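Local structure of oligogalacturonate lyase (Yersinia enterocolitica subsp. enterocolitica, 3PE7) at residues Q119-A122 against E123-G126; I142-R146 against E147-P151; P193-P197 against Y198-T202. The protein degrades oligogalacturonides by beta-elimination, acting as a metal-binding oligogalacturonate lyase of the bacterial cytoplasm built on a seven-bladed beta-propeller. All coordinates share one frame; numbering follows the deposited sequence.

Interaction 1: Q119-A122 against E123-G126; sequences QVPA and EWVG
The amide N of W124 donates to the carbonyl O of P121 at 3.1 Å, closing a type I beta turn from P121 to W124. The turn joins two blades of the propeller: strand 114-119 finishes one four-stranded sheet, and strand 124-132 begins the next. The bond is moderately bent, with an N-H...O angle of 150°. A122 and E123 form the outer corner of the turn, with the carboxylate of E123 led away from the loop on an extended chain. The corner is tied down from outside: A122 O accepts a hydrogen bond from the NE of R146, just past the end of the adjoining strand 138-145, and the backbones of E123 and R146 are hydrogen-bonded as well.

Below the corner the packing is apolar and moderately close. W124 has CG anti to its carbonyl carbon (chi1 -61°), which swings the indole to the proline side of the turn. There its CD1 lies 4.2 Å from P121 CG, and the proline ring meets the indole at a slant instead of stacking on it. The indole also makes a cation-pi contact with R169, and both P121 and W124 rest on E143, so the turn is seated on side chains of its own new sheet. V120 is the buried member of the group and packs on E143 too. The CG1 branch of V120 does the touching: it sits 3.9 Å from W124 CB, and it lies alongside the main chain of the starting strand, 3.7 Å from W124 O and 3.8 Å from G126 N.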
ATOM      1  N   GLN A 119     -17.357  -7.647  11.031  1.00 16.51           N
ATOM      2  CA  GLN A 119     -16.594  -7.512  12.267  1.00 16.90           C
ATOM      3  C   GLN A 119     -15.752  -8.760  12.515  1.00 16.76           C
ATOM      4  O   GLN A 119     -16.271  -9.887  12.529  1.00 16.27           O
ATOM      5  CB  GLN A 119     -17.520  -7.257  13.459  1.00 17.64           C
ATOM      6  CG  GLN A 119     -16.780  -7.122  14.779  1.00 19.69           C
ATOM      7  CD  GLN A 119     -17.685  -6.707  15.910  1.00 24.15           C
ATOM      8  OE1 GLN A 119     -18.210  -7.549  16.629  1.00 26.47           O
ATOM      9  NE2 GLN A 119     -17.886  -5.408  16.065  1.00 25.33           N
ATOM     10  N   VAL A 120     -14.450  -8.567  12.720  1.00 16.47           N
ATOM     11  CA  VAL A 120     -13.586  -9.672  13.086  1.00 16.31           C
ATOM     12  C   VAL A 120     -14.123 -10.222  14.415  1.00 17.10           C
ATOM     13  O   VAL A 120     -14.328  -9.448  15.356  1.00 17.62           O
ATOM     14  CB  VAL A 120     -12.117  -9.226  13.234  1.00 16.03           C
ATOM     15  CG1 VAL A 120     -11.228 -10.401  13.652  1.00 14.87           C
ATOM     16  CG2 VAL A 120     -11.606  -8.594  11.903  1.00 15.56           C
ATOM     17  N   PRO A 121     -14.401 -11.535  14.470  1.00 17.70           N
ATOM     18  CA  PRO A 121     -15.016 -12.077  15.699  1.00 18.34           C
ATOM     19  C   PRO A 121     -14.059 -12.078  16.901  1.00 18.94           C
ATOM     20  O   PRO A 121     -12.846 -11.950  16.727  1.00 18.34           O
ATOM     21  CB  PRO A 121     -15.480 -13.490  15.293  1.00 18.32           C
ATOM     22  CG  PRO A 121     -14.733 -13.834  14.051  1.00 18.71           C
ATOM     23  CD  PRO A 121     -14.270 -12.547  13.401  1.00 17.40           C
ATOM     24  N   ALA A 122     -14.634 -12.214  18.101  1.00 19.91           N
ATOM     25  CA  ALA A 122     -13.939 -12.065  19.396  1.00 20.39           C
ATOM     26  C   ALA A 122     -12.618 -12.799  19.579  1.00 20.67           C
ATOM     27  O   ALA A 122     -11.687 -12.257  20.187  1.00 21.16           O
ATOM     28  CB  ALA A 122     -14.893 -12.476  20.546  1.00 20.78           C
ATOM     29  N   GLU A 123     -12.559 -14.033  19.087  1.00 20.86           N
ATOM     30  CA  GLU A 123     -11.425 -14.926  19.339  1.00 20.66           C
ATOM     31  C   GLU A 123     -10.263 -14.705  18.377  1.00 19.10           C
ATOM     32  O   GLU A 123      -9.285 -15.448  18.403  1.00 17.98           O
ATOM     33  CB  GLU A 123     -11.880 -16.383  19.213  1.00 22.12           C
ATOM     34  CG  GLU A 123     -12.723 -16.903  20.380  1.00 26.38           C
ATOM     35  CD  GLU A 123     -12.876 -18.428  20.351  1.00 32.27           C
ATOM     36  OE1 GLU A 123     -14.030 -18.913  20.323  1.00 33.86           O
ATOM     37  OE2 GLU A 123     -11.839 -19.141  20.365  1.00 34.44           O
ATOM     38  N   TRP A 124     -10.398 -13.690  17.529  1.00 17.80           N
ATOM     39  CA  TRP A 124      -9.443 -13.404  16.463  1.00 16.86           C
ATOM     40  C   TRP A 124      -9.104 -11.913  16.435  1.00 15.94           C
ATOM     41  O   TRP A 124      -9.847 -11.084  16.967  1.00 16.08           O
ATOM     42  CB  TRP A 124     -10.016 -13.848  15.108  1.00 16.29           C
ATOM     43  CG  TRP A 124     -10.292 -15.334  15.047  1.00 16.03           C
ATOM     44  CD1 TRP A 124     -11.414 -15.971  15.482  1.00 16.60           C
ATOM     45  CD2 TRP A 124      -9.422 -16.345  14.539  1.00 15.79           C
ATOM     46  NE1 TRP A 124     -11.301 -17.323  15.281  1.00 16.41           N
ATOM     47  CE2 TRP A 124     -10.081 -17.584  14.707  1.00 15.80           C
ATOM     48  CE3 TRP A 124      -8.152 -16.327  13.953  1.00 14.80           C
ATOM     49  CZ2 TRP A 124      -9.522 -18.792  14.297  1.00 17.52           C
ATOM     50  CZ3 TRP A 124      -7.573 -17.533  13.560  1.00 15.02           C
ATOM     51  CH2 TRP A 124      -8.262 -18.759  13.740  1.00 16.16           C
ATOM     52  N   VAL A 125      -7.964 -11.599  15.822  1.00 15.87           N
ATOM     53  CA  VAL A 125      -7.495 -10.225  15.639  1.00 15.47           C
ATOM     54  C   VAL A 125      -7.160 -10.026  14.152  1.00 15.16           C
ATOM     55  O   VAL A 125      -6.405 -10.811  13.568  1.00 15.34           O
ATOM     56  CB  VAL A 125      -6.237  -9.922  16.497  1.00 15.53           C
ATOM     57  CG1 VAL A 125      -5.843  -8.452  16.380  1.00 15.73           C
ATOM     58  CG2 VAL A 125      -6.462 -10.301  17.959  1.00 15.53           C
ATOM     59  N   GLY A 126      -7.721  -8.974  13.559  1.00 15.35           N
ATOM     60  CA  GLY A 126      -7.378  -8.618  12.180  1.00 15.89           C
ATOM     61  C   GLY A 126      -5.902  -8.251  12.088  1.00 16.01           C
ATOM     62  O   GLY A 126      -5.373  -7.538  12.945  1.00 16.20           O
TER

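Interaction 2: I142-R146 against E147-P151; sequences IEIRR and EDWVP
I144 and W149 form the tight, apolar side of this local contact. The ethyl branch of I144 is extended (chi2 -172°), and its CD1 reaches the benzo part of the indole, 3.7 Å from W149 CE3 and 3.8 Å from CZ3. The two side chains run across each other at about a right angle, and the methyl approaches the ring at a slant. P151 N lies above one face of the same indole, offset toward its rim, where the chain curls past the tryptophan. V125 of the adjacent strand packs on W149 as well.

The main chain makes the fold-back that brings W149 onto I144. D148 N donates to R145 O at 2.9 Å, and one residue further on W149 N donates to R146 O at 3.0 Å.

The polar side is much looser. R145 and D148 have opposite charges, yet R145 NE and D148 OD2 stay 4.9 Å apart. A water bridges them, donating a hydrogen bond to D148 OD2 at 3.1 Å and accepting a weak one from R145 NE. D148 OD2 has a firmer partner in the backbone N of C167, which steadies the carboxylate. E147 and R146 lie at the exposed crest of the bend.

Two successive bonds, each from an amide to the carbonyl three residues back, thus finish strand 138-145, the second strand of a propeller blade, and send the chain into the long connection that carries helix 155-161 before strand 168-174 rejoins the four-stranded antiparallel sheet.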
ATOM      1  N   ILE A 142      -6.280 -11.144   6.633  1.00 12.56           N
ATOM      2  CA  ILE A 142      -5.766 -12.134   7.576  1.00 12.83           C
ATOM      3  C   ILE A 142      -6.359 -11.903   8.959  1.00 12.38           C
ATOM      4  O   ILE A 142      -6.469 -10.776   9.400  1.00 12.97           O
ATOM      5  CB  ILE A 142      -4.218 -12.072   7.687  1.00 12.84           C
ATOM      6  CG1 ILE A 142      -3.549 -12.298   6.322  1.00 12.45           C
ATOM      7  CG2 ILE A 142      -3.678 -13.090   8.710  1.00 13.55           C
ATOM      8  CD1 ILE A 142      -3.863 -13.632   5.664  1.00 13.93           C
ATOM      9  N   GLU A 143      -6.753 -12.986   9.619  1.00 12.41           N
ATOM     10  CA  GLU A 143      -7.094 -12.945  11.043  1.00 13.21           C
ATOM     11  C   GLU A 143      -6.184 -13.894  11.800  1.00 13.17           C
ATOM     12  O   GLU A 143      -5.875 -14.994  11.326  1.00 14.04           O
ATOM     13  CB  GLU A 143      -8.561 -13.328  11.261  1.00 12.48           C
ATOM     14  CG  GLU A 143      -9.542 -12.306  10.671  1.00 13.97           C
ATOM     15  CD  GLU A 143     -10.984 -12.748  10.750  1.00 16.35           C
ATOM     16  OE1 GLU A 143     -11.259 -13.853  11.290  1.00 17.98           O
ATOM     17  OE2 GLU A 143     -11.839 -11.964  10.288  1.00 14.86           O
ATOM     18  N   ILE A 144      -5.731 -13.461  12.973  1.00 13.74           N
ATOM     19  CA  ILE A 144      -4.805 -14.254  13.785  1.00 14.07           C
ATOM     20  C   ILE A 144      -5.511 -14.597  15.091  1.00 14.57           C
ATOM     21  O   ILE A 144      -6.220 -13.759  15.646  1.00 15.01           O
ATOM     22  CB  ILE A 144      -3.494 -13.473  14.072  1.00 14.57           C
ATOM     23  CG1 ILE A 144      -2.829 -13.070  12.739  1.00 13.21           C
ATOM     24  CG2 ILE A 144      -2.555 -14.289  14.997  1.00 14.79           C
ATOM     25  CD1 ILE A 144      -1.412 -12.441  12.841  1.00 15.93           C
ATOM     26  N   ARG A 145      -5.357 -15.833  15.557  1.00 15.17           N
ATOM     27  CA  ARG A 145      -6.036 -16.232  16.781  1.00 16.13           C
ATOM     28  C   ARG A 145      -5.562 -15.322  17.912  1.00 16.17           C
ATOM     29  O   ARG A 145      -4.368 -15.066  18.034  1.00 15.80           O
ATOM     30  CB  ARG A 145      -5.763 -17.705  17.107  1.00 17.08           C
ATOM     31  CG  ARG A 145      -6.738 -18.254  18.124  1.00 20.77           C
ATOM     32  CD  ARG A 145      -6.438 -19.700  18.506  1.00 24.65           C
ATOM     33  NE  ARG A 145      -6.587 -20.628  17.385  1.00 24.44           N
ATOM     34  CZ  ARG A 145      -7.753 -21.028  16.872  1.00 26.11           C
ATOM     35  NH1 ARG A 145      -8.907 -20.592  17.367  1.00 26.38           N
ATOM     36  NH2 ARG A 145      -7.766 -21.888  15.859  1.00 25.80           N
ATOM     37  N   ARG A 146      -6.501 -14.824  18.711  1.00 16.64           N
ATOM     38  CA  ARG A 146      -6.166 -13.870  19.784  1.00 17.95           C
ATOM     39  C   ARG A 146      -5.065 -14.399  20.709  1.00 17.33           C
ATOM     40  O   ARG A 146      -4.163 -13.654  21.104  1.00 16.87           O
ATOM     41  CB  ARG A 146      -7.402 -13.502  20.612  1.00 18.34           C
ATOM     42  CG  ARG A 146      -7.089 -12.499  21.737  1.00 21.15           C
ATOM     43  CD  ARG A 146      -8.321 -12.097  22.514  1.00 23.26           C
ATOM     44  NE  ARG A 146      -9.276 -11.390  21.670  1.00 27.26           N
ATOM     45  CZ  ARG A 146      -9.152 -10.128  21.268  1.00 27.66           C
ATOM     46  NH1 ARG A 146      -8.097  -9.402  21.614  1.00 29.27           N
ATOM     47  NH2 ARG A 146     -10.091  -9.599  20.496  1.00 29.30           N
ATOM     48  N   GLU A 147      -5.168 -15.679  21.073  1.00 18.29           N
ATOM     49  CA  GLU A 147      -4.175 -16.361  21.911  1.00 19.83           C
ATOM     50  C   GLU A 147      -2.762 -16.234  21.373  1.00 18.86           C
ATOM     51  O   GLU A 147      -1.787 -16.219  22.143  1.00 19.02           O
ATOM     52  CB  GLU A 147      -4.497 -17.854  21.988  1.00 21.09           C
ATOM     53  CG  GLU A 147      -4.924 -18.378  23.324  1.00 25.72           C
ATOM     54  CD  GLU A 147      -4.654 -19.876  23.410  1.00 31.39           C
ATOM     55  OE1 GLU A 147      -4.080 -20.337  24.434  1.00 35.47           O
ATOM     56  OE2 GLU A 147      -4.982 -20.582  22.423  1.00 33.18           O
ATOM     57  N   ASP A 148      -2.659 -16.172  20.045  1.00 17.70           N
ATOM     58  CA  ASP A 148      -1.374 -16.134  19.352  1.00 17.38           C
ATOM     59  C   ASP A 148      -0.951 -14.716  18.981  1.00 17.27           C
ATOM     60  O   ASP A 148       0.189 -14.507  18.566  1.00 18.29           O
ATOM     61  CB  ASP A 148      -1.447 -16.964  18.071  1.00 17.47           C
ATOM     62  CG  ASP A 148      -1.565 -18.443  18.339  1.00 18.06           C
ATOM     63  OD1 ASP A 148      -1.329 -18.864  19.501  1.00 19.57           O
ATOM     64  OD2 ASP A 148      -1.875 -19.196  17.385  1.00 16.53           O
ATOM     65  N   TRP A 149      -1.858 -13.755  19.118  1.00 16.49           N
ATOM     66  CA  TRP A 149      -1.564 -12.385  18.719  1.00 16.31           C
ATOM     67  C   TRP A 149      -0.864 -11.604  19.817  1.00 16.71           C
ATOM     68  O   TRP A 149      -1.202 -11.745  20.995  1.00 17.05           O
ATOM     69  CB  TRP A 149      -2.839 -11.641  18.310  1.00 15.74           C
ATOM     70  CG  TRP A 149      -2.582 -10.189  17.990  1.00 18.01           C
ATOM     71  CD1 TRP A 149      -3.019  -9.091  18.698  1.00 17.20           C
ATOM     72  CD2 TRP A 149      -1.794  -9.678  16.909  1.00 21.42           C
ATOM     73  NE1 TRP A 149      -2.567  -7.939  18.101  1.00 20.45           N
ATOM     74  CE2 TRP A 149      -1.820  -8.265  17.001  1.00 21.04           C
ATOM     75  CE3 TRP A 149      -1.063 -10.277  15.869  1.00 22.31           C
ATOM     76  CZ2 TRP A 149      -1.136  -7.439  16.098  1.00 21.54           C
ATOM     77  CZ3 TRP A 149      -0.393  -9.451  14.961  1.00 24.15           C
ATOM     78  CH2 TRP A 149      -0.432  -8.048  15.086  1.00 22.92           C
ATOM     79  N   VAL A 150       0.119 -10.800  19.417  1.00 16.21           N
ATOM     80  CA  VAL A 150       0.713  -9.784  20.281  1.00 16.86           C
ATOM     81  C   VAL A 150       0.821  -8.487  19.458  1.00 16.98           C
ATOM     82  O   VAL A 150       1.010  -8.548  18.239  1.00 16.33           O
ATOM     83  CB  VAL A 150       2.105 -10.203  20.813  1.00 17.25           C
ATOM     84  CG1 VAL A 150       2.030 -11.529  21.585  1.00 17.81           C
ATOM     85  CG2 VAL A 150       3.126 -10.296  19.688  1.00 16.78           C
ATOM     86  N   PRO A 151       0.700  -7.310  20.116  1.00 16.37           N
ATOM     87  CA  PRO A 151       0.891  -6.040  19.411  1.00 16.71           C
ATOM     88  C   PRO A 151       2.317  -5.917  18.861  1.00 16.76           C
ATOM     89  O   PRO A 151       3.289  -6.084  19.605  1.00 16.64           O
ATOM     90  CB  PRO A 151       0.646  -4.980  20.507  1.00 16.28           C
ATOM     91  CG  PRO A 151      -0.109  -5.665  21.568  1.00 16.63           C
ATOM     92  CD  PRO A 151       0.279  -7.117  21.519  1.00 16.42           C
TER
HETATM   93  O   HOH W   1      -3.727 -21.537  18.048  1.00 31.32           O

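Interaction 3: P193-P197 against Y198-T202; sequences PIYRP and YDDST
A beta hairpin linking strands 190-196 and 202-207, the first two of a propeller blade, reverses here through consecutive turns: type II from R196 to D199, then type I from D199 to T202. R196 N donates to T202 O at 2.9 Å in a nearly straight bond (170°), and D199 N donates to R196 O at 3.1 Å, closing the type II turn. Y198, third residue of that turn, has the positive phi this position requires.

D199 OD2 is the polar hub. R196 NH2 forms a salt bridge with it at 3.1 Å, on its anti side but tilted out of the carboxylate plane, in a bent bond (137°), while T202 OG1 donates to it at 2.6 Å from the opposite face. The R196 chain runs extended from CG to NE past D199 CB, and the guanidinium is turned 71° from the carboxylate plane. NH2 also pairs with E272, a calcium ligand, and NE bonds to G249 O. On another flank, Y195 presents its ring edge to D200 O, with CE2 3.3 Å away. A water donates to both R196 O and D200 OD2, while K138 pairs with D200 OD1.

The hairpin is wedged between two blades: P193 and Y195 pack on strand 138-145 of the preceding blade, and W245 of strand 238-245 in the following one lies against R196, P197 and T202.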
ATOM      1  N   PRO A 193      -2.578 -10.658   1.836  1.00 13.96           N
ATOM      2  CA  PRO A 193      -3.373 -11.303   0.781  1.00 14.45           C
ATOM      3  C   PRO A 193      -3.912 -10.258  -0.195  1.00 14.74           C
ATOM      4  O   PRO A 193      -4.387  -9.209   0.227  1.00 14.92           O
ATOM      5  CB  PRO A 193      -4.513 -11.974   1.554  1.00 15.08           C
ATOM      6  CG  PRO A 193      -4.674 -11.108   2.787  1.00 15.10           C
ATOM      7  CD  PRO A 193      -3.264 -10.721   3.144  1.00 14.46           C
ATOM      8  N   ILE A 194      -3.824 -10.546  -1.491  1.00 13.80           N
ATOM      9  CA  ILE A 194      -4.228  -9.587  -2.510  1.00 13.69           C
ATOM     10  C   ILE A 194      -4.909 -10.354  -3.652  1.00 12.28           C
ATOM     11  O   ILE A 194      -4.284 -11.223  -4.274  1.00 11.70           O
ATOM     12  CB  ILE A 194      -3.012  -8.751  -3.026  1.00 13.46           C
ATOM     13  CG1 ILE A 194      -1.761  -9.626  -3.175  1.00 13.72           C
ATOM     14  CG2 ILE A 194      -2.736  -7.520  -2.080  1.00 14.92           C
ATOM     15  CD1 ILE A 194      -0.511  -8.965  -3.801  1.00 15.25           C
ATOM     16  N   TYR A 195      -6.183 -10.055  -3.891  1.00 12.20           N
ATOM     17  CA  TYR A 195      -6.896 -10.573  -5.083  1.00 11.98           C
ATOM     18  C   TYR A 195      -6.126 -10.166  -6.348  1.00 11.39           C
ATOM     19  O   TYR A 195      -5.692  -9.022  -6.458  1.00 11.41           O
ATOM     20  CB  TYR A 195      -8.308  -9.984  -5.177  1.00 12.63           C
ATOM     21  CG  TYR A 195      -9.410 -10.845  -4.596  1.00 12.64           C
ATOM     22  CD1 TYR A 195     -10.168 -10.403  -3.502  1.00 13.92           C
ATOM     23  CD2 TYR A 195      -9.726 -12.083  -5.168  1.00 12.85           C
ATOM     24  CE1 TYR A 195     -11.199 -11.199  -2.974  1.00 12.23           C
ATOM     25  CE2 TYR A 195     -10.729 -12.868  -4.659  1.00 13.43           C
ATOM     26  CZ  TYR A 195     -11.468 -12.425  -3.566  1.00 12.73           C
ATOM     27  OH  TYR A 195     -12.475 -13.213  -3.084  1.00 14.60           O
ATOM     28  N   ARG A 196      -5.981 -11.086  -7.304  1.00 11.20           N
ATOM     29  CA  ARG A 196      -5.470 -10.717  -8.625  1.00 10.73           C
ATOM     30  C   ARG A 196      -6.514  -9.828  -9.306  1.00 10.51           C
ATOM     31  O   ARG A 196      -7.676 -10.225  -9.415  1.00 10.58           O
ATOM     32  CB  ARG A 196      -5.234 -11.961  -9.482  1.00 11.04           C
ATOM     33  CG  ARG A 196      -4.680 -11.623 -10.882  1.00 11.11           C
ATOM     34  CD  ARG A 196      -4.356 -12.910 -11.658  1.00 11.12           C
ATOM     35  NE  ARG A 196      -3.794 -12.630 -12.988  1.00 11.01           N
ATOM     36  CZ  ARG A 196      -3.703 -13.550 -13.952  1.00 11.13           C
ATOM     37  NH1 ARG A 196      -3.155 -13.250 -15.121  1.00 11.69           N
ATOM     38  NH2 ARG A 196      -4.169 -14.783 -13.741  1.00 11.99           N
ATOM     39  N   PRO A 197      -6.115  -8.614  -9.755  1.00 10.79           N
ATOM     40  CA  PRO A 197      -7.082  -7.797 -10.480  1.00 10.51           C
ATOM     41  C   PRO A 197      -7.705  -8.573 -11.655  1.00 11.28           C
ATOM     42  O   PRO A 197      -6.984  -9.220 -12.420  1.00 11.63           O
ATOM     43  CB  PRO A 197      -6.238  -6.627 -10.991  1.00 10.84           C
ATOM     44  CG  PRO A 197      -5.155  -6.468  -9.978  1.00 10.41           C
ATOM     45  CD  PRO A 197      -4.836  -7.904  -9.565  1.00 10.41           C
ATOM     46  N   TYR A 198      -9.033  -8.504 -11.760  1.00 11.29           N
ATOM     47  CA  TYR A 198      -9.825  -9.124 -12.858  1.00 12.39           C
ATOM     48  C   TYR A 198      -9.779 -10.643 -12.898  1.00 13.57           C
ATOM     49  O   TYR A 198     -10.192 -11.265 -13.898  1.00 14.32           O
ATOM     50  CB  TYR A 198      -9.449  -8.498 -14.227  1.00 12.03           C
ATOM     51  CG  TYR A 198      -9.406  -6.989 -14.135  1.00 11.57           C
ATOM     52  CD1 TYR A 198     -10.575  -6.245 -14.036  1.00 10.62           C
ATOM     53  CD2 TYR A 198      -8.189  -6.311 -14.077  1.00 12.16           C
ATOM     54  CE1 TYR A 198     -10.529  -4.861 -13.915  1.00 11.45           C
ATOM     55  CE2 TYR A 198      -8.132  -4.940 -13.945  1.00 11.60           C
ATOM     56  CZ  TYR A 198      -9.291  -4.218 -13.863  1.00 11.95           C
ATOM     57  OH  TYR A 198      -9.234  -2.847 -13.750  1.00 14.65           O
ATOM     58  N   ASP A 199      -9.289 -11.252 -11.814  1.00 13.15           N
ATOM     59  CA  ASP A 199      -9.276 -12.720 -11.690  1.00 13.92           C
ATOM     60  C   ASP A 199      -9.511 -13.130 -10.230  1.00 13.57           C
ATOM     61  O   ASP A 199      -8.570 -13.395  -9.486  1.00 14.34           O
ATOM     62  CB  ASP A 199      -7.962 -13.300 -12.231  1.00 13.71           C
ATOM     63  CG  ASP A 199      -7.857 -14.815 -12.068  1.00 14.65           C
ATOM     64  OD1 ASP A 199      -8.910 -15.491 -11.990  1.00 15.65           O
ATOM     65  OD2 ASP A 199      -6.715 -15.332 -12.039  1.00 14.92           O
ATOM     66  N   ASP A 200     -10.776 -13.166  -9.834  1.00 14.48           N
ATOM     67  CA  ASP A 200     -11.132 -13.588  -8.470  1.00 14.40           C
ATOM     68  C   ASP A 200     -10.683 -14.993  -8.104  1.00 14.82           C
ATOM     69  O   ASP A 200     -10.613 -15.316  -6.919  1.00 14.65           O
ATOM     70  CB  ASP A 200     -12.639 -13.468  -8.230  1.00 14.52           C
ATOM     71  CG  ASP A 200     -13.128 -12.046  -8.284  1.00 14.79           C
ATOM     72  OD1 ASP A 200     -14.316 -11.863  -7.987  1.00 13.16           O
ATOM     73  OD2 ASP A 200     -12.357 -11.111  -8.621  1.00 15.17           O
ATOM     74  N   SER A 201     -10.376 -15.826  -9.100  1.00 15.24           N
ATOM     75  CA  SER A 201      -9.943 -17.189  -8.842  1.00 15.84           C
ATOM     76  C   SER A 201      -8.506 -17.269  -8.292  1.00 15.32           C
ATOM     77  O   SER A 201      -8.089 -18.325  -7.813  1.00 15.79           O
ATOM     78  CB  SER A 201     -10.086 -18.043 -10.109  1.00 15.99           C
ATOM     79  OG  SER A 201     -11.466 -18.305 -10.410  1.00 20.69           O
ATOM     80  N   THR A 202      -7.759 -16.160  -8.345  1.00 14.84           N
ATOM     81  CA  THR A 202      -6.365 -16.151  -7.906  1.00 14.51           C
ATOM     82  C   THR A 202      -6.126 -15.160  -6.755  1.00 13.88           C
ATOM     83  O   THR A 202      -6.402 -13.970  -6.884  1.00 14.36           O
ATOM     84  CB  THR A 202      -5.410 -15.818  -9.070  1.00 14.64           C
ATOM     85  OG1 THR A 202      -5.603 -16.772 -10.127  1.00 13.89           O
ATOM     86  CG2 THR A 202      -3.955 -15.905  -8.635  1.00 14.51           C
TER
HETATM   87  O   HOH W   2     -10.198  -9.345  -8.552  1.00 10.99           O

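Interactions 1 and 2 sit side by side at the same end of one blade, centres 9 Å apart. Strands 124-132 and 138-145 pair there through V125 N, 2.8 Å from I144 O. Just beyond the strand ends, E123 O lies 2.9 Å from R146 N; both are probable hydrogen bonds. W124 CE3 packs 3.3 Å from R145 N. Interaction 3 belongs to the next blade, its centre 25 Å from that of interaction 2, yet I142 CG1 still touches P193 CD at 3.6 Å. Only interaction 3 approaches a metal: the R196 side chain comes within about 5 Å of a bound calcium ion, and that of I194 lies about 14 Å from the manganese ion held by H287, Q350, H353 and H355.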